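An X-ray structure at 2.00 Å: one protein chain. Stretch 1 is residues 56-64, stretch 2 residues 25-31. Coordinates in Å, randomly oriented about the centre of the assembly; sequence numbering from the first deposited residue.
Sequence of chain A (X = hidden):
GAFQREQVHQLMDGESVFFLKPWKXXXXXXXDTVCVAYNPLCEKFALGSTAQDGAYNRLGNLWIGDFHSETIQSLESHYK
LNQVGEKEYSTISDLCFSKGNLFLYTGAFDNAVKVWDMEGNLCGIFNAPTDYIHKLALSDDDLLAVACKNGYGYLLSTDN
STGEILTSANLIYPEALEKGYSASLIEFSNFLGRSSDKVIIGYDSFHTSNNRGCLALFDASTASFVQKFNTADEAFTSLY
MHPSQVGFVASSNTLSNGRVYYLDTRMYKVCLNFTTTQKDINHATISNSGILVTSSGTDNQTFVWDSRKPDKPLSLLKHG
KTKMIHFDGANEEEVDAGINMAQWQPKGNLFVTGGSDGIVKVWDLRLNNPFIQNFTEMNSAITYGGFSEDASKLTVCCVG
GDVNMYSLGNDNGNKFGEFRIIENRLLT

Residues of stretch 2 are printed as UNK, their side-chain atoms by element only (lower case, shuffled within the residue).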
ATOM      1  N   TYR A  56     -18.518  -5.790 -17.538  1.00 60.74           N
ATOM      2  CA  TYR A  56     -19.281  -6.840 -16.877  1.00 61.02           C
ATOM      3  C   TYR A  56     -18.418  -7.500 -15.811  1.00 66.46           C
ATOM      4  O   TYR A  56     -17.285  -7.913 -16.084  1.00 59.08           O
ATOM      5  CB  TYR A  56     -19.748  -7.880 -17.906  1.00 59.25           C
ATOM      6  CG  TYR A  56     -20.488  -9.073 -17.321  1.00 63.32           C
ATOM      7  CD1 TYR A  56     -21.672  -8.908 -16.600  1.00 65.65           C
ATOM      8  CD2 TYR A  56     -20.012 -10.369 -17.504  1.00 60.89           C
ATOM      9  CE1 TYR A  56     -22.349 -10.006 -16.065  1.00 65.24           C
ATOM     10  CE2 TYR A  56     -20.681 -11.464 -16.980  1.00 59.46           C
ATOM     11  CZ  TYR A  56     -21.846 -11.281 -16.261  1.00 61.27           C
ATOM     12  OH  TYR A  56     -22.502 -12.379 -15.739  1.00 62.31           O
ATOM     13  N   ASN A  57     -18.953  -7.599 -14.594  1.00 60.74           N
ATOM     14  CA  ASN A  57     -18.212  -8.210 -13.499  1.00 60.32           C
ATOM     15  C   ASN A  57     -19.106  -8.987 -12.527  1.00 59.41           C
ATOM     16  O   ASN A  57     -19.507  -8.465 -11.491  1.00 53.03           O
ATOM     17  CB  ASN A  57     -17.435  -7.134 -12.748  1.00 61.86           C
ATOM     18  CG  ASN A  57     -18.339  -6.071 -12.157  1.00 66.00           C
ATOM     19  OD1 ASN A  57     -19.555  -6.068 -12.387  1.00 69.47           O
ATOM     20  ND2 ASN A  57     -17.750  -5.157 -11.392  1.00 64.25           N
ATOM     21  N   ARG A  58     -19.404 -10.239 -12.869  1.00 63.32           N
ATOM     22  CA  ARG A  58     -20.218 -11.103 -12.017  1.00 60.48           C
ATOM     23  C   ARG A  58     -19.539 -11.252 -10.658  1.00 61.04           C
ATOM     24  O   ARG A  58     -20.159 -11.039  -9.616  1.00 62.63           O
ATOM     25  CB  ARG A  58     -20.396 -12.483 -12.665  1.00 57.93           C
ATOM     26  CG  ARG A  58     -21.691 -13.216 -12.275  1.00 61.93           C
ATOM     27  CD  ARG A  58     -21.434 -14.665 -11.808  1.00 59.00           C
ATOM     28  NE  ARG A  58     -20.432 -15.353 -12.628  1.00 65.47           N
ATOM     29  CZ  ARG A  58     -20.087 -16.632 -12.485  1.00 64.29           C
ATOM     30  NH1 ARG A  58     -19.159 -17.167 -13.282  1.00 62.12           N
ATOM     31  NH2 ARG A  58     -20.672 -17.377 -11.553  1.00 59.57           N
ATOM     32  N   LEU A  59     -18.259 -11.624 -10.691  1.00 59.65           N
ATOM     33  CA  LEU A  59     -17.430 -11.727  -9.492  1.00 57.02           C
ATOM     34  C   LEU A  59     -16.355 -10.620  -9.551  1.00 53.05           C
ATOM     35  O   LEU A  59     -16.268  -9.894 -10.546  1.00 53.02           O
ATOM     36  CB  LEU A  59     -16.814 -13.132  -9.386  1.00 46.14           C
ATOM     37  CG  LEU A  59     -17.795 -14.311  -9.568  1.00 52.51           C
ATOM     38  CD1 LEU A  59     -17.060 -15.659  -9.561  1.00 51.96           C
ATOM     39  CD2 LEU A  59     -18.927 -14.317  -8.526  1.00 53.91           C
ATOM     40  N   GLY A  60     -15.559 -10.480  -8.491  1.00 51.50           N
ATOM     41  CA  GLY A  60     -14.738  -9.287  -8.298  1.00 35.66           C
ATOM     42  C   GLY A  60     -15.577  -8.327  -7.489  1.00 43.34           C
ATOM     43  O   GLY A  60     -16.811  -8.434  -7.535  1.00 54.63           O
ATOM     44  N   ASN A  61     -14.978  -7.378  -6.770  1.00 41.72           N
ATOM     45  CA  ASN A  61     -13.567  -7.016  -6.871  1.00 35.91           C
ATOM     46  C   ASN A  61     -12.801  -7.292  -5.561  1.00 31.35           C
ATOM     47  O   ASN A  61     -11.783  -6.650  -5.278  1.00 28.98           O
ATOM     48  CB  ASN A  61     -13.497  -5.518  -7.188  1.00 35.73           C
ATOM     49  CG  ASN A  61     -14.307  -4.679  -6.191  1.00 35.72           C
ATOM     50  OD1 ASN A  61     -15.167  -5.205  -5.487  1.00 30.56           O
ATOM     51  ND2 ASN A  61     -14.031  -3.377  -6.130  1.00 36.31           N
ATOM     52  N   LEU A  62     -13.283  -8.252  -4.770  1.00 28.24           N
ATOM     53  CA  LEU A  62     -12.747  -8.477  -3.415  1.00 30.37           C
ATOM     54  C   LEU A  62     -12.697  -9.969  -3.050  1.00 32.88           C
ATOM     55  O   LEU A  62     -13.734 -10.610  -2.844  1.00 29.34           O
ATOM     56  CB  LEU A  62     -13.575  -7.685  -2.373  1.00 27.08           C
ATOM     57  CG  LEU A  62     -13.086  -7.841  -0.926  1.00 29.53           C
ATOM     58  CD1 LEU A  62     -11.657  -7.299  -0.758  1.00 23.45           C
ATOM     59  CD2 LEU A  62     -14.057  -7.190   0.079  1.00 25.64           C
ATOM     60  N   TRP A  63     -11.487 -10.529  -2.972  1.00 29.71           N
ATOM     61  CA  TRP A  63     -11.346 -11.976  -2.791  1.00 29.93           C
ATOM     62  C   TRP A  63     -10.520 -12.344  -1.560  1.00 34.00           C
ATOM     63  O   TRP A  63      -9.632 -11.597  -1.124  1.00 28.29           O
ATOM     64  CB  TRP A  63     -10.739 -12.612  -4.040  1.00 28.08           C
ATOM     65  CG  TRP A  63     -11.537 -12.365  -5.297  1.00 32.70           C
ATOM     66  CD1 TRP A  63     -11.632 -11.194  -5.994  1.00 33.95           C
ATOM     67  CD2 TRP A  63     -12.347 -13.322  -6.009  1.00 31.77           C
ATOM     68  NE1 TRP A  63     -12.455 -11.360  -7.084  1.00 39.36           N
ATOM     69  CE2 TRP A  63     -12.900 -12.657  -7.117  1.00 36.21           C
ATOM     70  CE3 TRP A  63     -12.664 -14.673  -5.804  1.00 33.32           C
ATOM     71  CZ2 TRP A  63     -13.753 -13.295  -8.024  1.00 41.31           C
ATOM     72  CZ3 TRP A  63     -13.505 -15.306  -6.702  1.00 36.29           C
ATOM     73  CH2 TRP A  63     -14.034 -14.619  -7.803  1.00 41.39           C
ATOM     74  N   ILE A  64     -10.831 -13.502  -0.990  1.00 25.65           N
ATOM     75  CA  ILE A  64     -10.069 -14.024   0.129  1.00 25.89           C
ATOM     76  C   ILE A  64      -9.732 -15.442  -0.233  1.00 28.29           C
ATOM     77  O   ILE A  64     -10.629 -16.212  -0.620  1.00 27.65           O
ATOM     78  CB  ILE A  64     -10.862 -14.032   1.461  1.00 31.37           C
ATOM     79  CG1 ILE A  64     -11.248 -12.616   1.886  1.00 30.75           C
ATOM     80  CG2 ILE A  64     -10.025 -14.684   2.575  1.00 31.44           C
ATOM     81  CD1 ILE A  64     -11.781 -12.546   3.318  1.00 39.00           C
ATOM     82  N   UNK A  25      -1.842 -18.848 -10.568  1.00 32.01           N
ATOM     83  CA  UNK A  25      -2.243 -17.723 -11.379  1.00 33.28           C
ATOM     84  C   UNK A  25      -3.755 -17.607 -11.301  1.00 35.18           C
ATOM     85  O   UNK A  25      -4.468 -18.615 -11.257  1.00 32.08           O
ATOM     86  c   UNK A  25      -3.140 -15.144 -14.811  1.00 35.06           C
ATOM     87  c   UNK A  25      -3.783 -17.207 -14.426  1.00 37.87           C
ATOM     88  c   UNK A  25      -2.623 -17.008 -13.756  1.00 35.63           C
ATOM     89  n   UNK A  25      -4.077 -16.036 -15.084  1.00 41.44           N
ATOM     90  c   UNK A  25      -1.847 -17.899 -12.843  1.00 35.68           C
ATOM     91  n   UNK A  25      -2.252 -15.705 -14.009  1.00 38.13           N
ATOM     92  N   UNK A  26      -4.242 -16.372 -11.310  1.00 35.13           N
ATOM     93  CA  UNK A  26      -5.655 -16.097 -11.123  1.00 31.58           C
ATOM     94  C   UNK A  26      -6.072 -14.872 -11.938  1.00 35.84           C
ATOM     95  O   UNK A  26      -5.360 -13.868 -11.959  1.00 30.04           O
ATOM     96  c   UNK A  26      -9.594 -16.107  -8.754  1.00 33.92           C
ATOM     97  c   UNK A  26      -7.642 -14.157  -9.021  1.00 36.07           C
ATOM     98  c   UNK A  26      -5.899 -15.872  -9.618  1.00 33.16           C
ATOM     99  c   UNK A  26      -8.290 -16.458  -9.106  1.00 40.59           C
ATOM    100  c   UNK A  26      -7.307 -15.486  -9.262  1.00 36.49           C
ATOM    101  c   UNK A  26      -8.946 -13.800  -8.673  1.00 37.44           C
ATOM    102  c   UNK A  26      -9.917 -14.774  -8.539  1.00 36.26           C
ATOM    103  N   UNK A  27      -7.214 -14.964 -12.618  1.00 35.14           N
ATOM    104  CA  UNK A  27      -7.823 -13.823 -13.310  1.00 38.54           C
ATOM    105  C   UNK A  27      -9.323 -14.035 -13.459  1.00 44.07           C
ATOM    106  O   UNK A  27      -9.791 -14.462 -14.514  1.00 47.25           O
ATOM    107  c   UNK A  27      -7.231 -13.600 -14.717  1.00 35.83           C
ATOM    108  n   UNK A  27      -7.013 -11.780 -16.358  1.00 36.92           N
ATOM    109  c   UNK A  27      -7.758 -12.304 -15.385  1.00 41.33           C
ATOM    110  o   UNK A  27      -8.820 -11.787 -15.013  1.00 45.89           O
ATOM    111  N   UNK A  28     -10.066 -13.760 -12.397  1.00 45.34           N
ATOM    112  CA  UNK A  28     -11.524 -13.719 -12.452  1.00 46.68           C
ATOM    113  C   UNK A  28     -11.861 -12.294 -12.200  1.00 50.63           C
ATOM    114  O   UNK A  28     -13.001 -11.924 -11.908  1.00 57.31           O
ATOM    115  c   UNK A  28     -12.107 -16.519 -12.901  1.00 49.40           C
ATOM    116  o   UNK A  28     -13.189 -16.131 -13.405  1.00 48.83           O
ATOM    117  c   UNK A  28     -11.762 -16.024 -11.515  1.00 50.24           C
ATOM    118  c   UNK A  28     -12.122 -14.571 -11.348  1.00 44.72           C
ATOM    119  o   UNK A  28     -11.293 -17.274 -13.485  1.00 52.67           O
ATOM    120  N   UNK A  29     -10.818 -11.494 -12.327  1.00 48.60           N
ATOM    121  CA  UNK A  29     -10.796 -10.179 -11.770  1.00 51.73           C
ATOM    122  C   UNK A  29     -11.564  -9.236 -12.640  1.00 54.98           C
ATOM    123  O   UNK A  29     -11.269  -9.093 -13.833  1.00 55.10           O
ATOM    124  c   UNK A  29      -9.326  -8.212 -11.270  1.00 44.32           C
ATOM    125  o   UNK A  29      -8.688 -10.444 -10.624  1.00 43.02           O
ATOM    126  c   UNK A  29      -9.354  -9.682 -11.635  1.00 46.02           C
ATOM    127  N   UNK A  30     -12.574  -8.619 -12.036  1.00 54.03           N
ATOM    128  CA  UNK A  30     -13.149  -7.408 -12.577  1.00 54.15           C
ATOM    129  C   UNK A  30     -12.226  -6.279 -12.131  1.00 52.67           C
ATOM    130  O   UNK A  30     -12.043  -6.063 -10.929  1.00 51.03           O
ATOM    131  o   UNK A  30     -14.598  -7.235 -10.629  1.00 55.25           O
ATOM    132  c   UNK A  30     -14.565  -7.205 -12.044  1.00 56.62           C
ATOM    133  N   UNK A  31     -11.611  -5.601 -13.100  1.00 48.21           N
ATOM    134  CA  UNK A  31     -10.685  -4.519 -12.813  1.00 46.14           C
ATOM    135  C   UNK A  31      -9.220  -4.945 -12.733  1.00 43.95           C
ATOM    136  O   UNK A  31      -8.841  -6.055 -13.115  1.00 44.31           O
TER

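Position 25 carries six side-chain atoms: one carbon leading to a five-membered ring of three carbons and two nitrogens. That ring is the imidazole of histidine, so the residue is His25. It lies on a strand that enters from earlier in the chain, and its side chain stays out of reach of stretch 1. Its ND1 is hydrogen-bonded elsewhere in the structure, so the polar ring is not left unsatisfied.

Position 26 has seven carbons and no heteroatom, one carbon followed by a six-membered ring. Its CA-to-CB bond points toward stretch 1, and the far tip of the ring comes 3.8 Å from CD2 of Trp63. A six-carbon ring without a hydroxyl at its tip is phenylalanine, Phe26. That tip, CZ, lies over one face of the indole. The ring centroids, taking the six-membered ring of Trp63, are 5.1 Å apart and the planes meet at 71°, an edge-to-face pair in which the slightly positive C-H edge of Phe26 meets the electron-rich face of Trp63. A flat apolar side chain suits this buried place.

Position 27 shows two carbons, the second bearing one oxygen and one nitrogen. This is the short amide of asparagine, Asn27. It does not reach stretch 1; instead its OD1 accepts a weak hydrogen bond within the loop, from the backbone N of position 29 at 3.4 Å, while ND2 is satisfied elsewhere in the structure. An amide can do both, since it offers an acceptor and a donor together.

Position 28 has three carbons in a row, the third carrying two oxygens, and its CB rests 3.9 Å from CZ2 of Trp63. A carboxylate on a two-methylene arm is glutamate, Glu28. The aliphatic start of the side chain thus packs against the indole. The residue is exposed, a setting in which a charged group can remain solvated.

Position 29 branches at its first carbon into one oxygen and one carbon, the mark of threonine, Thr29. Its CA-to-CB bond points away from stretch 1, and its OG1 is hydrogen-bonded elsewhere in the structure.

Position 30 has just one carbon and one oxygen, and the oxygen lies 3.1 Å from the backbone O of Leu59. This is serine, Ser30, with chi1 in the p well. Its OG donates the hydrogen bond to Leu59 O and also sits 3.1 Å from CA of Gly60. The small hydroxymethyl fits a buried site close to the opposing backbone.

Position 31 has no side-chain atoms and is Gly31. Its phi/psi of 93/-168 would jam a CB against the preceding carbonyl oxygen, which calls for glycine.

The contact thus has two parts. Phe26 and Glu28 pack on Trp63, while Ser30 anchors the loop to Leu59 by the sole hydrogen bond between the stretches. Gly60 makes room for that hydroxyl: an ideal CB there would lie 1.8 Å from Ser30 OG.

Stretch 2 (25-31) HFNETSG
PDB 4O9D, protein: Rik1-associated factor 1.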